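Local coordinates for surface-associated protein CshA (Streptococcus gordonii, PDB 5L2D) that is a cell-wall adhesin that binds host fibronectin by a catch-clamp mechanism, represented here by its non-repetitive domain 2, at residues G37-G42 with W140-K145; A170-F175 with D204-F209. All blocks are in the same frame, centred on the assembly; numbering follows the deposited sequence.

How the contacts relate
Both segments of contact 1 precede those of contact 2 in sequence. The contact centres are 25 Å apart and the chain's centre falls between them, yet their nearest atoms come within about 7 Å without touching. Contact 1 puts the loop between strands 30-31 and 44-50 on strand 138-150 of the larger antiparallel sheet. Contact 2 joins the loop entering strand 172-177, and the strand's Tyr172, to helix 203-210. That strand belongs to the three-stranded antiparallel sheet. Both contacts belong to non-repetitive domain 2. In each, the strand also pairs antiparallel with a strand of the second subunit. Both contacts therefore lie where the packing within one chain meets the interface between subunits.

Contact 1 (G37-G42 with W140-K145); sequences GGFKVG and WGIKFK
Phe39 reaches from the loop 37-42 to Ile142 and Phe144 on strand 140-145. It is the single residue of the loop that touches the strand. Its CB points toward the strand and lies 4.7 Å from CD1 of Ile142. CG of Phe39 is slightly farther from that methyl. CD2 of Phe39 sits between the two partners, 4.3 Å from Ile142 CD1 and also 4.3 Å from Phe144 CZ. The methyl stands oblique to the Phe39 ring. One step further, Phe39 CE2 lies 4.3 Å from CZ of Phe144, and at that range it meets Phe144 alone. CZ of Phe39 has already turned from the strand and is 5.6 Å from Phe144 CZ. The CD1 side of the Phe39 ring points away from the strand as well. The CD2 and CE2 edge thus carries the ring's contact.

The two phenyl rings meet edge to edge, each near the plane of the other. Their planes are nearly perpendicular, at about 87°. Neither ring offers a face to the other, so this is no stack. Ile142 reaches toward the loop with an extended side chain. CG1 is anti to the backbone N (chi1 -162°), and CD1 continues the line (chi2 178°). Phe144 CB does not point straight at the loop, but its ring end swings toward Phe39.

All three residues are buried, and no hydrogen bond crosses between the segments. Ile131 on strand 131-132 touches both Phe39 and Phe144, and so joins the cluster. Ile142 also packs on Phe268 of the second subunit, and Phe144 on Met280 of that subunit. The contact is part of a hydrophobic cluster, with a loop between two strands packed on an antiparallel sheet. Here that sheet continues across the subunit interface through strand 138-150.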
ATOM      1  N   GLY A  37      11.977  -1.467  16.630  1.00 79.92           N
ATOM      2  CA  GLY A  37      11.063  -2.611  16.549  1.00 83.68           C
ATOM      3  C   GLY A  37      10.177  -2.652  15.305  1.00 81.30           C
ATOM      4  O   GLY A  37       9.269  -3.483  15.200  1.00 76.76           O
ATOM      5  N   GLY A  38      10.434  -1.760  14.359  1.00 76.79           N
ATOM      6  CA  GLY A  38       9.677  -1.737  13.128  1.00 79.22           C
ATOM      7  C   GLY A  38      10.435  -2.385  11.986  1.00 73.10           C
ATOM      8  O   GLY A  38      11.381  -3.138  12.189  1.00 79.56           O
ATOM      9  N   PHE A  39      10.018  -2.054  10.773  1.00 71.09           N
ATOM     10  CA  PHE A  39      10.431  -2.771   9.575  1.00 68.85           C
ATOM     11  C   PHE A  39      11.472  -1.980   8.847  1.00 62.64           C
ATOM     12  O   PHE A  39      11.357  -0.775   8.714  1.00 73.35           O
ATOM     13  CB  PHE A  39       9.239  -2.954   8.639  1.00 67.32           C
ATOM     14  CG  PHE A  39       8.215  -3.951   9.117  1.00 75.47           C
ATOM     15  CD1 PHE A  39       7.986  -4.180  10.466  1.00 86.79           C
ATOM     16  CD2 PHE A  39       7.450  -4.632   8.210  1.00 78.84           C
ATOM     17  CE1 PHE A  39       7.038  -5.094  10.891  1.00 91.53           C
ATOM     18  CE2 PHE A  39       6.498  -5.536   8.625  1.00 88.84           C
ATOM     19  CZ  PHE A  39       6.292  -5.773   9.966  1.00 91.69           C
ATOM     20  N   LYS A  40      12.487  -2.668   8.369  1.00 64.90           N
ATOM     21  CA  LYS A  40      13.503  -2.062   7.526  1.00 65.91           C
ATOM     22  C   LYS A  40      13.756  -3.020   6.410  1.00 63.84           C
ATOM     23  O   LYS A  40      13.164  -4.122   6.369  1.00 56.26           O
ATOM     24  CB  LYS A  40      14.810  -1.821   8.296  1.00 71.82           C
ATOM     25  CG  LYS A  40      15.441  -3.064   8.916  1.00 74.37           C
ATOM     26  CD  LYS A  40      16.700  -2.719   9.708  1.00 81.36           C
ATOM     27  CE  LYS A  40      17.019  -3.732  10.812  1.00 78.21           C
ATOM     28  NZ  LYS A  40      17.484  -5.010  10.244  1.00 75.49           N
ATOM     29  N   VAL A  41      14.642  -2.620   5.504  1.00 57.18           N
ATOM     30  CA  VAL A  41      14.961  -3.506   4.420  1.00 52.48           C
ATOM     31  C   VAL A  41      15.713  -4.640   5.073  1.00 56.67           C
ATOM     32  O   VAL A  41      16.667  -4.401   5.825  1.00 58.01           O
ATOM     33  CB  VAL A  41      15.853  -2.862   3.348  1.00 53.97           C
ATOM     34  CG1 VAL A  41      16.051  -3.836   2.194  1.00 55.66           C
ATOM     35  CG2 VAL A  41      15.238  -1.572   2.828  1.00 51.34           C
ATOM     36  N   GLY A  42      15.243  -5.863   4.824  1.00 55.45           N
ATOM     37  CA  GLY A  42      15.935  -7.056   5.251  1.00 51.26           C
ATOM     38  C   GLY A  42      15.176  -7.750   6.340  1.00 57.26           C
ATOM     39  O   GLY A  42      15.407  -8.951   6.582  1.00 62.38           O
ATOM     40  N   TRP A 140       4.428   7.457   2.019  1.00 64.49           N
ATOM     41  CA  TRP A 140       5.342   6.315   2.139  1.00 61.65           C
ATOM     42  C   TRP A 140       4.988   5.188   1.190  1.00 59.12           C
ATOM     43  O   TRP A 140       4.058   5.282   0.366  1.00 62.70           O
ATOM     44  CB  TRP A 140       5.441   5.823   3.582  1.00 57.08           C
ATOM     45  CG  TRP A 140       4.157   5.304   4.161  1.00 60.38           C
ATOM     46  CD1 TRP A 140       3.076   6.036   4.519  1.00 65.34           C
ATOM     47  CD2 TRP A 140       3.841   3.944   4.491  1.00 59.75           C
ATOM     48  NE1 TRP A 140       2.092   5.226   5.039  1.00 63.47           N
ATOM     49  CE2 TRP A 140       2.544   3.939   5.047  1.00 58.81           C
ATOM     50  CE3 TRP A 140       4.532   2.724   4.370  1.00 61.18           C
ATOM     51  CZ2 TRP A 140       1.916   2.777   5.472  1.00 60.21           C
ATOM     52  CZ3 TRP A 140       3.911   1.551   4.806  1.00 58.25           C
ATOM     53  CH2 TRP A 140       2.613   1.590   5.346  1.00 66.10           C
ATOM     54  N   GLY A 141       5.829   4.168   1.252  1.00 62.34           N
ATOM     55  CA  GLY A 141       5.575   2.894   0.602  1.00 64.27           C
ATOM     56  C   GLY A 141       6.530   1.784   1.021  1.00 60.58           C
ATOM     57  O   GLY A 141       7.608   2.035   1.558  1.00 59.14           O
ATOM     58  N   ILE A 142       6.095   0.556   0.773  1.00 58.77           N
ATOM     59  CA  ILE A 142       6.837  -0.628   1.131  1.00 60.70           C
ATOM     60  C   ILE A 142       6.699  -1.746   0.045  1.00 60.56           C
ATOM     61  O   ILE A 142       5.645  -1.909  -0.571  1.00 49.86           O
ATOM     62  CB  ILE A 142       6.387  -1.112   2.528  1.00 56.22           C
ATOM     63  CG1 ILE A 142       7.409  -2.060   3.138  1.00 61.74           C
ATOM     64  CG2 ILE A 142       5.067  -1.849   2.451  1.00 58.02           C
ATOM     65  CD1 ILE A 142       7.046  -2.525   4.540  1.00 62.96           C
ATOM     66  N   LYS A 143       7.778  -2.494  -0.197  1.00 59.90           N
ATOM     67  CA  LYS A 143       7.703  -3.683  -1.037  1.00 60.93           C
ATOM     68  C   LYS A 143       8.220  -4.876  -0.298  1.00 56.78           C
ATOM     69  O   LYS A 143       9.228  -4.815   0.433  1.00 55.02           O
ATOM     70  CB  LYS A 143       8.522  -3.545  -2.326  1.00 69.50           C
ATOM     71  CG  LYS A 143       7.872  -2.694  -3.400  1.00 75.57           C
ATOM     72  CD  LYS A 143       7.992  -3.318  -4.788  1.00 79.09           C
ATOM     73  CE  LYS A 143       9.369  -3.094  -5.393  1.00 87.82           C
ATOM     74  NZ  LYS A 143       9.901  -1.709  -5.248  1.00 90.12           N
ATOM     75  N   PHE A 144       7.550  -5.982  -0.559  1.00 51.04           N
ATOM     76  CA  PHE A 144       7.915  -7.249  -0.007  1.00 51.37           C
ATOM     77  C   PHE A 144       8.274  -8.263  -1.075  1.00 53.60           C
ATOM     78  O   PHE A 144       7.599  -8.339  -2.099  1.00 55.01           O
ATOM     79  CB  PHE A 144       6.720  -7.818   0.716  1.00 54.35           C
ATOM     80  CG  PHE A 144       6.426  -7.162   1.999  1.00 56.57           C
ATOM     81  CD1 PHE A 144       7.121  -7.539   3.147  1.00 63.44           C
ATOM     82  CD2 PHE A 144       5.456  -6.184   2.076  1.00 56.79           C
ATOM     83  CE1 PHE A 144       6.840  -6.938   4.353  1.00 66.62           C
ATOM     84  CE2 PHE A 144       5.179  -5.569   3.275  1.00 61.62           C
ATOM     85  CZ  PHE A 144       5.871  -5.944   4.413  1.00 66.03           C
ATOM     86  N   LYS A 145       9.286  -9.084  -0.784  1.00 52.73           N
ATOM     87  CA  LYS A 145       9.538 -10.329  -1.501  1.00 53.98           C
ATOM     88  C   LYS A 145       8.620 -11.340  -0.931  1.00 53.52           C
ATOM     89  O   LYS A 145       8.455 -11.377   0.273  1.00 53.80           O
ATOM     90  CB  LYS A 145      10.954 -10.778  -1.209  1.00 64.19           C
ATOM     91  CG  LYS A 145      11.488 -11.971  -1.977  1.00 69.80           C
ATOM     92  CD  LYS A 145      12.999 -11.828  -2.149  1.00 79.72           C
ATOM     93  CE  LYS A 145      13.614 -13.032  -2.836  1.00 88.79           C
ATOM     94  NZ  LYS A 145      14.031 -14.023  -1.809  1.00 92.01           N
TER

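Contact 2 (A170-F175 with D204-F209); sequences AEYGIF and DMVKAF
Val206 on helix 203-210 meets Ala170, in the loop leading into strand 172-177, and Tyr172 on the strand. The helical segment opens with Asp204. Its backbone O accepts a weak hydrogen bond from Ala208 N at 3.5 Å, one turn on. Met205 follows, and its backbone N is hydrogen-bonded to Thr202 OG1 just ahead of the helix.

Val206 carries the contact. Its CA is 6.3 Å from the CA of Ala170, the shortest CA-CA distance between the segments, and its CB points toward the other segment. Both methyls take part. CG1 is anti to the backbone N (chi1 -179°), and this turns it to the CB of Ala170 at 4.2 Å. The same methyl lies 4.4 Å from Tyr172 OH. CG2 is anti to the carbonyl carbon. Val206 CG2 also sits 4.4 Å from Tyr172 OH. On another side, Val206 CG2 is 4.3 Å from Ala170 N. The valine fork thus straddles the approach to the phenol oxygen, while the Tyr172 ring itself stays farther off. Within the other segment, Ala170 CA lies over one face of the Tyr172 ring, 3.6 Å above its plane and offset toward the rim.

Phe209 comes last. Its CB also points toward the other segment, but Phe209 CD2 stays 5.8 Å from Ala170 CB, and the side chain touches Asn168. Helix 218-221 adds to the same core: Ile219 touches Ala170, and Leu220 touches Val206.

The three touching residues are buried, and no hydrogen bond or salt bridge crosses between the segments. The helix packs against the loop and strand through methyl groups, with Tyr172 OH beside them; no directional bond fixes the contact.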
ATOM      1  N   ALA A 170      -8.317  12.064  -1.498  1.00 76.51           N
ATOM      2  CA  ALA A 170      -6.942  12.423  -1.204  1.00 72.80           C
ATOM      3  C   ALA A 170      -6.319  11.690  -0.007  1.00 71.16           C
ATOM      4  O   ALA A 170      -5.312  12.151   0.539  1.00 76.03           O
ATOM      5  CB  ALA A 170      -6.845  13.919  -1.016  1.00 78.91           C
ATOM      6  N   GLU A 171      -6.931  10.585   0.422  1.00 70.60           N
ATOM      7  CA  GLU A 171      -6.294   9.648   1.354  1.00 76.28           C
ATOM      8  C   GLU A 171      -5.996   8.382   0.529  1.00 70.32           C
ATOM      9  O   GLU A 171      -6.850   7.489   0.361  1.00 65.71           O
ATOM     10  CB  GLU A 171      -7.184   9.377   2.579  1.00 84.58           C
ATOM     11  CG  GLU A 171      -7.277  10.561   3.561  1.00 88.40           C
ATOM     12  CD  GLU A 171      -7.978  10.219   4.876  1.00 85.53           C
ATOM     13  OE1 GLU A 171      -8.925   9.406   4.882  1.00 85.32           O
ATOM     14  OE2 GLU A 171      -7.596  10.781   5.915  1.00 91.33           O
ATOM     15  N   TYR A 172      -4.781   8.363  -0.025  1.00 65.61           N
ATOM     16  CA  TYR A 172      -4.438   7.526  -1.197  1.00 59.65           C
ATOM     17  C   TYR A 172      -3.842   6.159  -0.798  1.00 56.57           C
ATOM     18  O   TYR A 172      -2.817   6.116  -0.135  1.00 52.08           O
ATOM     19  CB  TYR A 172      -3.424   8.269  -2.046  1.00 59.18           C
ATOM     20  CG  TYR A 172      -3.919   9.510  -2.757  1.00 56.88           C
ATOM     21  CD1 TYR A 172      -4.905   9.419  -3.726  1.00 55.52           C
ATOM     22  CD2 TYR A 172      -3.363  10.772  -2.493  1.00 54.08           C
ATOM     23  CE1 TYR A 172      -5.358  10.540  -4.399  1.00 60.87           C
ATOM     24  CE2 TYR A 172      -3.805  11.905  -3.174  1.00 55.57           C
ATOM     25  CZ  TYR A 172      -4.808  11.775  -4.118  1.00 60.00           C
ATOM     26  OH  TYR A 172      -5.267  12.842  -4.828  1.00 69.26           O
ATOM     27  N   GLY A 173      -4.483   5.051  -1.177  1.00 56.44           N
ATOM     28  CA  GLY A 173      -3.980   3.714  -0.833  1.00 53.75           C
ATOM     29  C   GLY A 173      -3.873   2.817  -2.055  1.00 55.70           C
ATOM     30  O   GLY A 173      -4.895   2.403  -2.590  1.00 57.00           O
ATOM     31  N   ILE A 174      -2.640   2.519  -2.491  1.00 57.41           N
ATOM     32  CA  ILE A 174      -2.390   1.738  -3.727  1.00 57.35           C
ATOM     33  C   ILE A 174      -1.695   0.392  -3.477  1.00 52.67           C
ATOM     34  O   ILE A 174      -0.735   0.305  -2.686  1.00 47.17           O
ATOM     35  CB  ILE A 174      -1.489   2.523  -4.698  1.00 60.73           C
ATOM     36  CG1 ILE A 174      -2.031   3.937  -4.891  1.00 58.71           C
ATOM     37  CG2 ILE A 174      -1.369   1.770  -6.020  1.00 66.81           C
ATOM     38  CD1 ILE A 174      -1.200   4.833  -5.796  1.00 63.68           C
ATOM     39  N   PHE A 175      -2.163  -0.634  -4.172  1.00 48.60           N
ATOM     40  CA  PHE A 175      -1.552  -1.945  -4.084  1.00 54.88           C
ATOM     41  C   PHE A 175      -0.902  -2.363  -5.422  1.00 56.14           C
ATOM     42  O   PHE A 175      -1.552  -2.343  -6.450  1.00 61.96           O
ATOM     43  CB  PHE A 175      -2.605  -2.977  -3.727  1.00 55.70           C
ATOM     44  CG  PHE A 175      -3.381  -2.675  -2.484  1.00 61.81           C
ATOM     45  CD1 PHE A 175      -2.924  -3.065  -1.262  1.00 63.14           C
ATOM     46  CD2 PHE A 175      -4.611  -2.046  -2.559  1.00 72.21           C
ATOM     47  CE1 PHE A 175      -3.652  -2.810  -0.134  1.00 65.59           C
ATOM     48  CE2 PHE A 175      -5.353  -1.787  -1.435  1.00 65.40           C
ATOM     49  CZ  PHE A 175      -4.867  -2.172  -0.220  1.00 69.43           C
ATOM     50  N   ASP A 204     -12.748  14.469  -9.941  1.00 87.05           N
ATOM     51  CA  ASP A 204     -13.963  15.217  -9.737  1.00 89.32           C
ATOM     52  C   ASP A 204     -14.289  15.072  -8.273  1.00 85.59           C
ATOM     53  O   ASP A 204     -14.750  15.989  -7.636  1.00 86.19           O
ATOM     54  CB  ASP A 204     -15.097  14.652 -10.583  1.00 73.83           C
ATOM     55  N   MET A 205     -14.034  13.889  -7.755  1.00 79.22           N
ATOM     56  CA  MET A 205     -14.302  13.540  -6.383  1.00 77.49           C
ATOM     57  C   MET A 205     -13.375  14.196  -5.396  1.00 80.03           C
ATOM     58  O   MET A 205     -13.728  14.385  -4.259  1.00 87.34           O
ATOM     59  CB  MET A 205     -14.160  12.038  -6.249  1.00 72.15           C
ATOM     60  CG  MET A 205     -14.990  11.417  -5.169  1.00 76.29           C
ATOM     61  SD  MET A 205     -15.044   9.641  -5.347  1.00 85.88           S
ATOM     62  CE  MET A 205     -15.954   9.443  -6.857  1.00 71.98           C
ATOM     63  N   VAL A 206     -12.177  14.530  -5.829  1.00 83.13           N
ATOM     64  CA  VAL A 206     -11.206  15.130  -4.943  1.00 79.99           C
ATOM     65  C   VAL A 206     -11.307  16.609  -4.984  1.00 81.00           C
ATOM     66  O   VAL A 206     -11.027  17.274  -4.015  1.00 87.02           O
ATOM     67  CB  VAL A 206      -9.781  14.793  -5.375  1.00 85.40           C
ATOM     68  CG1 VAL A 206      -8.782  15.401  -4.424  1.00 82.81           C
ATOM     69  CG2 VAL A 206      -9.579  13.302  -5.459  1.00 89.85           C
ATOM     70  N   LYS A 207     -11.693  17.137  -6.127  1.00 86.68           N
ATOM     71  CA  LYS A 207     -11.805  18.569  -6.245  1.00 93.66           C
ATOM     72  C   LYS A 207     -12.838  19.023  -5.243  1.00 94.49           C
ATOM     73  O   LYS A 207     -12.622  19.967  -4.506  1.00 98.19           O
ATOM     74  CB  LYS A 207     -12.193  18.966  -7.658  1.00 84.05           C
ATOM     75  N   ALA A 208     -13.961  18.332  -5.198  1.00 78.07           N
ATOM     76  CA  ALA A 208     -14.993  18.686  -4.260  1.00 82.42           C
ATOM     77  C   ALA A 208     -14.401  18.747  -2.876  1.00 84.19           C
ATOM     78  O   ALA A 208     -14.048  19.804  -2.395  1.00 85.92           O
ATOM     79  CB  ALA A 208     -16.100  17.667  -4.304  1.00 75.71           C
ATOM     80  N   PHE A 209     -14.300  17.589  -2.257  1.00 84.17           N
ATOM     81  CA  PHE A 209     -13.748  17.449  -0.931  1.00 89.23           C
ATOM     82  C   PHE A 209     -12.655  18.453  -0.598  1.00 92.24           C
ATOM     83  O   PHE A 209     -12.437  18.743   0.563  1.00 93.47           O
ATOM     84  CB  PHE A 209     -13.210  16.038  -0.773  1.00 85.09           C
ATOM     85  CG  PHE A 209     -12.976  15.624   0.642  1.00 89.29           C
ATOM     86  CD1 PHE A 209     -13.924  14.918   1.330  1.00 88.68           C
ATOM     87  CD2 PHE A 209     -11.791  15.911   1.268  1.00 93.10           C
ATOM     88  CE1 PHE A 209     -13.704  14.519   2.626  1.00 87.35           C
ATOM     89  CE2 PHE A 209     -11.559  15.515   2.561  1.00 89.65           C
ATOM     90  CZ  PHE A 209     -12.517  14.817   3.243  1.00 87.90           C
TER